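Local coordinates for protein putative transporter (Clostridium difficile 630, PDB 3LV9) that is a putative membrane transporter of which this chain is the CBS-domain pair, probably a regulatory module, and may bind flavin adenine dinucleotide, at residues 71-76 and 92-97; 18-23 and 105-110; 34-39 and 48-53. All blocks are in the same frame, centred on the assembly; numbering follows the deposited sequence.

Contacts 1 and 3 belong to one half of the chain and share the three-stranded sheet 38-39, 58-62, 69-74; their centres are 14 Å apart. They touch directly, Ile-75 CG1 lying 3.4 Å from Leu-51 CD1 and Val-73 CG2 4.0 Å from Ile-38 CD1, and both reach the second subunit. Contact 2 lies across the centre of the chain from both: its centre is 27 Å from that of contact 1 and 29 Å from that of contact 3, with nearest atoms about 11 and 16 Å away. In sequence it closes a loop of 81 residues in which the other two are nested. The phosphate, probably from the crystallisation liquor, meets Tyr-39 of contact 3.

Contact 1 of 3, residues 71-76 and 92-97; sequences GFVHIR and EILRDI
Phe-72 and Arg-95 pair through both their backbones and their side chains. Phe-72 N donates to Arg-95 O at 2.7 Å with an N-H...O angle of 166°, and Arg-95 N returns a bond of 2.7 Å to Phe-72 O. Arg-95 CB sits over one face of the Phe-72 ring, 3.9 Å from its centroid and 21° off the normal, a CH-pi contact displaced toward the rim; Arg-95 CD touches CZ and CE1. A chi1 of 81° sets Phe-72 CG between the backbone N and the carbonyl carbon. At the ring edge, CE2 lies 3.2 Å from Asp-96 O, in plane. Ile-97 CG2 reaches Phe-72 CD2 at 3.6 Å, obliquely. The two bonds define a single antiparallel bridge of the hydrogen-bonded type, by which the linker after helix 75-85 meets strand 69-74 at one point, joining the first CBS domain to the segment that leads into strand 98-101 of the second. At Gly-71 a CB would lie 2.7 Å from Arg-95 O, a clash, and the backbone angles would also press it on the preceding carbonyl. Beyond the bridge, Val-73 CG1 touches Leu-94 CD1 at 4.0 Å and also packs on the CG1 branch of Ile-93. The guanidinium of Arg-95 leads off to a salt bridge with Asp-77, while the Phe-72 side chain also packs against Arg-58 and Leu-120.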
loop_
_atom_site.group_PDB
_atom_site.type_symbol
_atom_site.label_atom_id
_atom_site.label_comp_id
_atom_site.label_asym_id
_atom_site.label_seq_id
_atom_site.Cartn_x
_atom_site.Cartn_y
_atom_site.Cartn_z
ATOM N N GLY A 71 2.214 1.740 -18.389
ATOM C CA GLY A 71 2.336 2.594 -17.206
ATOM C C GLY A 71 1.832 1.790 -16.053
ATOM O O GLY A 71 1.878 0.581 -16.107
ATOM N N PHE A 72 1.347 2.441 -15.008
ATOM C CA PHE A 72 0.701 1.709 -13.948
ATOM C C PHE A 72 -0.534 2.419 -13.432
ATOM O O PHE A 72 -0.808 3.576 -13.763
ATOM C CB PHE A 72 1.665 1.451 -12.812
ATOM C CG PHE A 72 1.851 2.618 -11.876
ATOM C CD1 PHE A 72 1.132 2.687 -10.704
ATOM C CD2 PHE A 72 2.810 3.594 -12.141
ATOM C CE1 PHE A 72 1.339 3.731 -9.783
ATOM C CE2 PHE A 72 3.038 4.667 -11.234
ATOM C CZ PHE A 72 2.294 4.736 -10.052
ATOM N N VAL A 73 -1.286 1.706 -12.613
ATOM C CA VAL A 73 -2.435 2.288 -12.043
ATOM C C VAL A 73 -2.441 1.972 -10.584
ATOM O O VAL A 73 -1.850 0.991 -10.152
ATOM C CB VAL A 73 -3.724 1.801 -12.729
ATOM C CG1 VAL A 73 -3.794 2.382 -14.119
ATOM C CG2 VAL A 73 -3.803 0.270 -12.756
ATOM N N HIS A 74 -3.102 2.844 -9.829
ATOM C CA HIS A 74 -3.272 2.672 -8.404
ATOM C C HIS A 74 -4.685 2.191 -8.135
ATOM O O HIS A 74 -5.661 2.673 -8.730
ATOM C CB HIS A 74 -3.046 4.003 -7.710
ATOM C CG HIS A 74 -2.932 3.899 -6.232
ATOM N ND1 HIS A 74 -3.941 3.389 -5.441
ATOM C CD2 HIS A 74 -1.923 4.235 -5.397
ATOM C CE1 HIS A 74 -3.550 3.400 -4.180
ATOM N NE2 HIS A 74 -2.324 3.898 -4.127
ATOM N N ILE A 75 -4.794 1.279 -7.190
ATOM C CA ILE A 75 -6.042 0.620 -6.864
ATOM C C ILE A 75 -7.215 1.612 -6.512
ATOM O O ILE A 75 -8.371 1.349 -6.795
ATOM C CB ILE A 75 -5.720 -0.414 -5.730
ATOM C CG1 ILE A 75 -6.676 -1.570 -5.685
ATOM C CG2 ILE A 75 -5.638 0.241 -4.333
ATOM C CD1 ILE A 75 -6.596 -2.283 -4.330
ATOM N N ARG A 76 -6.918 2.753 -5.897
ATOM C CA ARG A 76 -7.967 3.668 -5.428
ATOM C C ARG A 76 -8.649 4.350 -6.574
ATOM O O ARG A 76 -9.879 4.564 -6.573
ATOM C CB ARG A 76 -7.404 4.755 -4.525
ATOM C CG ARG A 76 -7.520 4.393 -3.100
ATOM C CD ARG A 76 -7.249 5.564 -2.199
ATOM N NE ARG A 76 -5.932 6.147 -2.394
ATOM C CZ ARG A 76 -4.821 5.821 -1.718
ATOM N NH1 ARG A 76 -3.690 6.466 -2.000
ATOM N NH2 ARG A 76 -4.813 4.871 -0.773
ATOM N N GLU A 92 -7.305 7.066 -18.497
ATOM C CA GLU A 92 -7.580 8.278 -17.711
ATOM C C GLU A 92 -6.912 8.262 -16.314
ATOM O O GLU A 92 -6.857 9.324 -15.640
ATOM C CB GLU A 92 -9.120 8.531 -17.561
ATOM C CG GLU A 92 -9.720 9.457 -18.637
ATOM C CD GLU A 92 -11.244 9.393 -18.737
ATOM O OE1 GLU A 92 -11.901 9.170 -17.698
ATOM O OE2 GLU A 92 -11.791 9.591 -19.847
ATOM N N ILE A 93 -6.451 7.093 -15.869
ATOM C CA ILE A 93 -5.812 6.973 -14.545
ATOM C C ILE A 93 -4.413 6.414 -14.633
ATOM O O ILE A 93 -3.758 6.176 -13.617
ATOM C CB ILE A 93 -6.642 6.118 -13.578
ATOM C CG1 ILE A 93 -6.967 4.770 -14.205
ATOM C CG2 ILE A 93 -7.957 6.893 -13.160
ATOM C CD1 ILE A 93 -7.552 3.766 -13.209
ATOM N N LEU A 94 -3.950 6.227 -15.866
ATOM C CA LEU A 94 -2.641 5.615 -16.125
ATOM C C LEU A 94 -1.542 6.578 -15.671
ATOM O O LEU A 94 -1.562 7.749 -16.026
ATOM C CB LEU A 94 -2.515 5.292 -17.624
ATOM C CG LEU A 94 -1.498 4.278 -18.122
ATOM C CD1 LEU A 94 -1.722 2.951 -17.435
ATOM C CD2 LEU A 94 -1.581 4.152 -19.691
ATOM N N ARG A 95 -0.629 6.067 -14.852
ATOM C CA ARG A 95 0.492 6.830 -14.248
ATOM C C ARG A 95 1.834 6.280 -14.764
ATOM O O ARG A 95 1.960 5.086 -14.980
ATOM C CB ARG A 95 0.445 6.690 -12.728
ATOM C CG ARG A 95 -0.677 7.463 -12.049
ATOM C CD ARG A 95 -0.989 6.920 -10.653
ATOM N NE ARG A 95 -1.213 7.980 -9.655
ATOM C CZ ARG A 95 -2.271 8.795 -9.588
ATOM N NH1 ARG A 95 -3.264 8.732 -10.470
ATOM N NH2 ARG A 95 -2.332 9.703 -8.620
ATOM N N ASP A 96 2.827 7.149 -14.952
ATOM C CA ASP A 96 4.095 6.754 -15.601
ATOM C C ASP A 96 4.949 5.829 -14.739
ATOM O O ASP A 96 4.876 5.883 -13.504
ATOM C CB ASP A 96 4.882 7.992 -16.026
ATOM C CG ASP A 96 4.219 8.718 -17.245
ATOM O OD1 ASP A 96 4.358 8.182 -18.384
ATOM O OD2 ASP A 96 3.556 9.801 -17.068
ATOM N N ILE A 97 5.706 4.940 -15.394
ATOM C CA ILE A 97 6.746 4.153 -14.701
ATOM C C ILE A 97 8.136 4.541 -15.238
ATOM O O ILE A 97 8.289 5.236 -16.262
ATOM C CB ILE A 97 6.587 2.578 -14.809
ATOM C CG1 ILE A 97 6.138 2.162 -16.207
ATOM C CG2 ILE A 97 5.628 1.983 -13.766
ATOM C CD1 ILE A 97 7.174 2.414 -17.258
#

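Contact 2 of 3, residues 18-23 and 105-110; sequences FEFEEK and TIDKAL
The carbonyl oxygen of Lys-23 is approached by two neighbouring residues of the 105-110 segment. Ile-106 N donates to Lys-23 O at 2.8 Å with an N-H...O angle of 152°, meeting the oxygen close to the line of its C=O bond, and Thr-105 CA adds a CA-H...O contact of 3.2 Å to the same Lys-23 O. Because Ile-106 is the first residue of helix 106-116, this bond occupies an N-H of the helix's opening turn, whose partial positive charge would be expected to polarise the carbonyl. Thr-105 holds the N-cap position, yet its hydroxyl is used elsewhere: Thr-105 OG1 donates to Asp-107 OD1 at 2.7 Å, and Lys-108 N gives that carboxylate oxygen a second, weak bond. The methyl branch of Thr-105 is turned to the other segment, its CG2 lying 3.2 Å from Glu-21 O. A chi1 of 52° puts Asp-107 CG beside the 18-23 backbone. Its OD2 lies 3.6 Å from Glu-21 CA. Asp-107 CB meanwhile meets the edge of the Phe-20 ring, 3.8 Å from its CD2, the ring and carboxylate planes standing 81° apart. Alongside, Lys-23 and Ile-106 point the same way, Lys-23 CG being 3.7 Å from Ile-106 CD1. The 18-23 segment, the first modelled part of the chain and preceding strand 30-31, thus packs on the start of helix 106-116 of the second CBS domain, beside helix 136-145: Ile-106 packs on Ile-139, and Lys-23 NZ forms a salt bridge with Glu-142.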
loop_
_atom_site.group_PDB
_atom_site.type_symbol
_atom_site.label_atom_id
_atom_site.label_comp_id
_atom_site.label_asym_id
_atom_site.label_seq_id
_atom_site.Cartn_x
_atom_site.Cartn_y
_atom_site.Cartn_z
ATOM N N PHE A 18 26.132 -2.782 3.618
ATOM C CA PHE A 18 27.308 -2.974 2.709
ATOM C C PHE A 18 26.923 -3.935 1.562
ATOM O O PHE A 18 27.144 -3.620 0.395
ATOM C CB PHE A 18 28.534 -3.490 3.490
ATOM C CG PHE A 18 29.795 -2.654 3.306
ATOM C CD1 PHE A 18 30.150 -1.686 4.250
ATOM C CD2 PHE A 18 30.637 -2.854 2.211
ATOM C CE1 PHE A 18 31.314 -0.923 4.097
ATOM C CE2 PHE A 18 31.798 -2.093 2.050
ATOM C CZ PHE A 18 32.138 -1.126 2.996
ATOM N N GLU A 19 26.313 -5.079 1.899
ATOM C CA GLU A 19 25.960 -6.128 0.913
ATOM C C GLU A 19 25.055 -5.652 -0.230
ATOM O O GLU A 19 25.081 -6.236 -1.315
ATOM C CB GLU A 19 25.303 -7.326 1.612
ATOM N N PHE A 20 24.271 -4.596 0.025
ATOM C CA PHE A 20 23.374 -3.984 -0.986
ATOM C C PHE A 20 24.050 -3.038 -2.004
ATOM O O PHE A 20 23.401 -2.554 -2.937
ATOM C CB PHE A 20 22.184 -3.266 -0.313
ATOM C CG PHE A 20 22.563 -2.042 0.480
ATOM C CD1 PHE A 20 22.713 -2.113 1.865
ATOM C CD2 PHE A 20 22.735 -0.815 -0.145
ATOM C CE1 PHE A 20 23.057 -0.971 2.609
ATOM C CE2 PHE A 20 23.080 0.330 0.589
ATOM C CZ PHE A 20 23.240 0.253 1.959
ATOM N N GLU A 21 25.333 -2.767 -1.805
ATOM C CA GLU A 21 26.127 -1.982 -2.743
ATOM C C GLU A 21 26.639 -2.859 -3.906
ATOM O O GLU A 21 26.971 -2.338 -4.979
ATOM C CB GLU A 21 27.350 -1.359 -2.029
ATOM C CG GLU A 21 27.054 -0.424 -0.843
ATOM C CD GLU A 21 28.252 -0.259 0.127
ATOM O OE1 GLU A 21 29.443 -0.507 -0.247
ATOM O OE2 GLU A 21 27.988 0.125 1.290
ATOM N N GLU A 22 26.760 -4.172 -3.670
ATOM C CA GLU A 22 27.192 -5.138 -4.707
ATOM C C GLU A 22 25.999 -5.963 -5.244
ATOM O O GLU A 22 26.087 -6.587 -6.322
ATOM C CB GLU A 22 28.322 -6.052 -4.174
ATOM C CG GLU A 22 29.447 -5.291 -3.430
ATOM C CD GLU A 22 30.851 -5.824 -3.700
ATOM O OE1 GLU A 22 31.110 -6.322 -4.818
ATOM O OE2 GLU A 22 31.717 -5.722 -2.793
ATOM N N LYS A 23 24.895 -5.916 -4.498
ATOM C CA LYS A 23 23.682 -6.690 -4.769
ATOM C C LYS A 23 22.735 -6.087 -5.833
ATOM O O LYS A 23 22.282 -4.953 -5.698
ATOM C CB LYS A 23 22.932 -6.847 -3.446
ATOM C CG LYS A 23 21.780 -7.846 -3.445
ATOM C CD LYS A 23 21.569 -8.414 -2.050
ATOM C CE LYS A 23 20.345 -9.317 -1.953
ATOM N NZ LYS A 23 20.157 -9.675 -0.493
ATOM N N THR A 105 22.507 -1.987 -9.033
ATOM C CA THR A 105 22.601 -2.396 -7.624
ATOM C C THR A 105 21.474 -1.751 -6.828
ATOM O O THR A 105 20.980 -0.676 -7.179
ATOM C CB THR A 105 23.945 -1.978 -7.006
ATOM O OG1 THR A 105 24.187 -0.611 -7.314
ATOM C CG2 THR A 105 25.116 -2.815 -7.567
ATOM N N ILE A 106 21.083 -2.380 -5.730
ATOM C CA ILE A 106 19.931 -1.904 -4.959
ATOM C C ILE A 106 20.025 -0.438 -4.504
ATOM O O ILE A 106 19.031 0.236 -4.471
ATOM C CB ILE A 106 19.665 -2.831 -3.765
ATOM C CG1 ILE A 106 19.359 -4.247 -4.283
ATOM C CG2 ILE A 106 18.498 -2.345 -2.962
ATOM C CD1 ILE A 106 19.155 -5.293 -3.176
ATOM N N ASP A 107 21.220 0.052 -4.188
ATOM C CA ASP A 107 21.416 1.452 -3.734
ATOM C C ASP A 107 21.261 2.503 -4.857
ATOM O O ASP A 107 20.776 3.617 -4.625
ATOM C CB ASP A 107 22.803 1.633 -3.063
ATOM C CG ASP A 107 23.944 1.129 -3.926
ATOM O OD1 ASP A 107 23.644 0.418 -4.916
ATOM O OD2 ASP A 107 25.127 1.399 -3.618
ATOM N N LYS A 108 21.697 2.151 -6.060
ATOM C CA LYS A 108 21.565 3.041 -7.205
ATOM C C LYS A 108 20.135 3.025 -7.752
ATOM O O LYS A 108 19.658 4.010 -8.317
ATOM C CB LYS A 108 22.570 2.635 -8.273
ATOM C CG LYS A 108 23.993 2.719 -7.787
ATOM C CD LYS A 108 24.948 2.380 -8.919
ATOM C CE LYS A 108 26.425 2.277 -8.423
ATOM N NZ LYS A 108 27.228 1.213 -9.163
ATOM N N ALA A 109 19.438 1.916 -7.551
ATOM C CA ALA A 109 18.013 1.841 -7.803
ATOM C C ALA A 109 17.237 2.829 -6.932
ATOM O O ALA A 109 16.366 3.568 -7.404
ATOM C CB ALA A 109 17.543 0.456 -7.540
ATOM N N LEU A 110 17.538 2.849 -5.647
ATOM C CA LEU A 110 16.821 3.762 -4.757
ATOM C C LEU A 110 17.098 5.201 -5.173
ATOM O O LEU A 110 16.174 5.999 -5.288
ATOM C CB LEU A 110 17.214 3.513 -3.300
ATOM C CG LEU A 110 16.502 4.310 -2.198
ATOM C CD1 LEU A 110 15.022 3.923 -2.087
ATOM C CD2 LEU A 110 17.244 4.143 -0.834
#

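Contact 3 of 3, residues 34-39 and 48-53. With PO4 (phosphate ion), chain B.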
loop_
_atom_site.group_PDB
_atom_site.type_symbol
_atom_site.label_atom_id
_atom_site.label_comp_id
_atom_site.label_asym_id
_atom_site.label_seq_id
_atom_site.Cartn_x
_atom_site.Cartn_y
_atom_site.Cartn_z
ATOM N N ASP A 34 5.665 -13.974 -11.816
ATOM C CA ASP A 34 4.792 -13.752 -10.636
ATOM C C ASP A 34 4.187 -12.359 -10.603
ATOM O O ASP A 34 3.290 -12.058 -9.819
ATOM C CB ASP A 34 5.574 -13.988 -9.368
ATOM C CG ASP A 34 6.012 -15.451 -9.221
ATOM O OD1 ASP A 34 5.198 -16.332 -9.549
ATOM O OD2 ASP A 34 7.155 -15.732 -8.793
HETATM N N MSE A 35 4.665 -11.506 -11.482
HETATM C CA MSE A 35 4.173 -10.148 -11.575
HETATM C C MSE A 35 2.739 -10.150 -12.110
HETATM O O MSE A 35 2.422 -10.856 -13.070
HETATM C CB MSE A 35 5.124 -9.358 -12.476
HETATM C CG MSE A 35 4.518 -8.262 -13.265
HETATM SE SE MSE A 35 5.889 -7.366 -14.329
HETATM C CE MSE A 35 4.749 -6.449 -15.597
ATOM N N VAL A 36 1.872 -9.382 -11.496
ATOM C CA VAL A 36 0.550 -9.223 -12.045
ATOM C C VAL A 36 0.350 -7.934 -12.818
ATOM O O VAL A 36 0.457 -6.863 -12.275
ATOM C CB VAL A 36 -0.494 -9.322 -10.957
ATOM C CG1 VAL A 36 -1.809 -8.852 -11.485
ATOM C CG2 VAL A 36 -0.609 -10.787 -10.476
ATOM N N CYS A 37 0.026 -8.074 -14.096
ATOM C CA CYS A 37 -0.265 -6.981 -15.000
ATOM C C CYS A 37 -1.748 -6.949 -15.260
ATOM O O CYS A 37 -2.360 -7.981 -15.497
ATOM C CB CYS A 37 0.439 -7.196 -16.365
ATOM S SG CYS A 37 1.005 -5.610 -17.047
ATOM N N ILE A 38 -2.323 -5.757 -15.265
ATOM C CA ILE A 38 -3.622 -5.570 -15.795
ATOM C C ILE A 38 -3.457 -5.333 -17.283
ATOM O O ILE A 38 -2.806 -4.368 -17.669
ATOM C CB ILE A 38 -4.259 -4.334 -15.190
ATOM C CG1 ILE A 38 -4.516 -4.543 -13.691
ATOM C CG2 ILE A 38 -5.592 -4.056 -15.883
ATOM C CD1 ILE A 38 -5.291 -3.438 -13.057
ATOM N N TYR A 39 -4.042 -6.165 -18.136
ATOM C CA TYR A 39 -3.935 -5.920 -19.586
ATOM C C TYR A 39 -5.014 -4.912 -20.005
ATOM O O TYR A 39 -6.095 -4.879 -19.415
ATOM C CB TYR A 39 -4.061 -7.225 -20.381
ATOM C CG TYR A 39 -2.954 -8.229 -20.083
ATOM C CD1 TYR A 39 -1.846 -8.331 -20.900
ATOM C CD2 TYR A 39 -3.035 -9.089 -19.011
ATOM C CE1 TYR A 39 -0.843 -9.230 -20.646
ATOM C CE2 TYR A 39 -2.006 -10.002 -18.744
ATOM C CZ TYR A 39 -0.918 -10.045 -19.560
ATOM O OH TYR A 39 0.103 -10.921 -19.312
ATOM N N LEU A 48 -11.332 -6.659 -10.970
ATOM C CA LEU A 48 -11.744 -6.663 -9.573
ATOM C C LEU A 48 -11.382 -7.979 -8.929
ATOM O O LEU A 48 -10.971 -8.007 -7.774
ATOM C CB LEU A 48 -13.227 -6.452 -9.464
ATOM C CG LEU A 48 -13.642 -5.110 -10.054
ATOM C CD1 LEU A 48 -15.167 -4.943 -10.013
ATOM C CD2 LEU A 48 -12.934 -3.969 -9.357
ATOM N N ALA A 49 -11.512 -9.074 -9.664
ATOM C CA ALA A 49 -11.180 -10.379 -9.068
ATOM C C ALA A 49 -9.700 -10.446 -8.659
ATOM O O ALA A 49 -9.373 -10.972 -7.578
ATOM C CB ALA A 49 -11.531 -11.521 -9.993
ATOM N N ILE A 50 -8.808 -9.899 -9.494
ATOM C CA ILE A 50 -7.385 -9.922 -9.154
ATOM C C ILE A 50 -7.056 -8.876 -8.093
ATOM O O ILE A 50 -6.365 -9.220 -7.158
ATOM C CB ILE A 50 -6.381 -9.930 -10.392
ATOM C CG1 ILE A 50 -5.995 -8.539 -10.872
ATOM C CG2 ILE A 50 -6.911 -10.760 -11.606
ATOM C CD1 ILE A 50 -5.630 -8.547 -12.468
ATOM N N LEU A 51 -7.571 -7.645 -8.160
ATOM C CA LEU A 51 -7.354 -6.687 -7.036
ATOM C C LEU A 51 -7.778 -7.251 -5.685
ATOM O O LEU A 51 -7.107 -7.033 -4.678
ATOM C CB LEU A 51 -8.061 -5.334 -7.223
ATOM C CG LEU A 51 -7.821 -4.585 -8.534
ATOM C CD1 LEU A 51 -7.913 -3.082 -8.440
ATOM C CD2 LEU A 51 -6.513 -4.992 -9.144
ATOM N N LYS A 52 -8.886 -7.972 -5.659
ATOM C CA LYS A 52 -9.385 -8.557 -4.422
ATOM C C LYS A 52 -8.439 -9.637 -3.858
ATOM O O LYS A 52 -8.120 -9.618 -2.686
ATOM C CB LYS A 52 -10.763 -9.153 -4.656
ATOM C CG LYS A 52 -11.545 -9.381 -3.397
ATOM C CD LYS A 52 -12.357 -10.691 -3.403
ATOM C CE LYS A 52 -12.929 -10.996 -2.000
ATOM N NZ LYS A 52 -13.132 -12.463 -1.753
ATOM N N GLU A 53 -7.997 -10.563 -4.697
ATOM C CA GLU A 53 -7.134 -11.682 -4.284
ATOM C C GLU A 53 -5.733 -11.241 -3.885
ATOM O O GLU A 53 -5.189 -11.692 -2.878
ATOM C CB GLU A 53 -7.011 -12.651 -5.459
ATOM C CG GLU A 53 -6.223 -13.933 -5.210
ATOM C CD GLU A 53 -5.473 -14.430 -6.470
ATOM O OE1 GLU A 53 -5.307 -13.614 -7.417
ATOM O OE2 GLU A 53 -5.044 -15.628 -6.501
HETATM P P PO4 B . -0.321 -13.684 -17.503
HETATM O O1 PO4 B . -0.205 -15.180 -17.702
HETATM O O2 PO4 B . 0.638 -13.029 -18.459
HETATM O O3 PO4 B . -1.691 -13.150 -17.834
HETATM O O4 PO4 B . 0.011 -13.412 -16.054
#
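Ile-50 reaches from helix 44-53 toward the 34-39 segment with its CD1 methyl, which lies 4.0 Å from Val-36 CG1 and is the nearest apolar approach here. The two side chains run antiparallel past one another, and the touching atoms, CG1 and CD1, are both methyls. The same Ile-50 CD1 stands 4.3 Å from Ile-38 CG1, so one methyl touches both residues that flank Cys-37. One helix position on, Leu-51 CD2 meets Ile-38 CD1 at 4.4 Å. These separations, with only 135 Å² buried in all, describe a light touch: the closest pair of CA atoms, those of Val-36 and Ile-50, is 8.5 Å apart. In Ile-50, chi1 of 89° sets CG1, and chi2, near extended at -152°, carries CD1 to Val-36.

Behind this first shell, Leu-78 packs on both Ile-38 and Leu-51, and Tyr-59 on Val-36 and Leu-51. Backbone bonds tie Ile-38 to Pro-60 and Cys-62, and Cys-37, whose CB points away from the helix, forms a disulfide with Cys-62. Farther out, Tyr-39 OH approaches phosphate O2, although the spacing is too short to be trusted; Lys-66 NZ is hydrogen-bonded to this ion. Helix 44-53 connects the parallel strands 38-39 and 58-62, and its apolar residues facing the first strand and the loop leading into it are those of a beta-alpha-beta crossover, the core unit of a CBS domain.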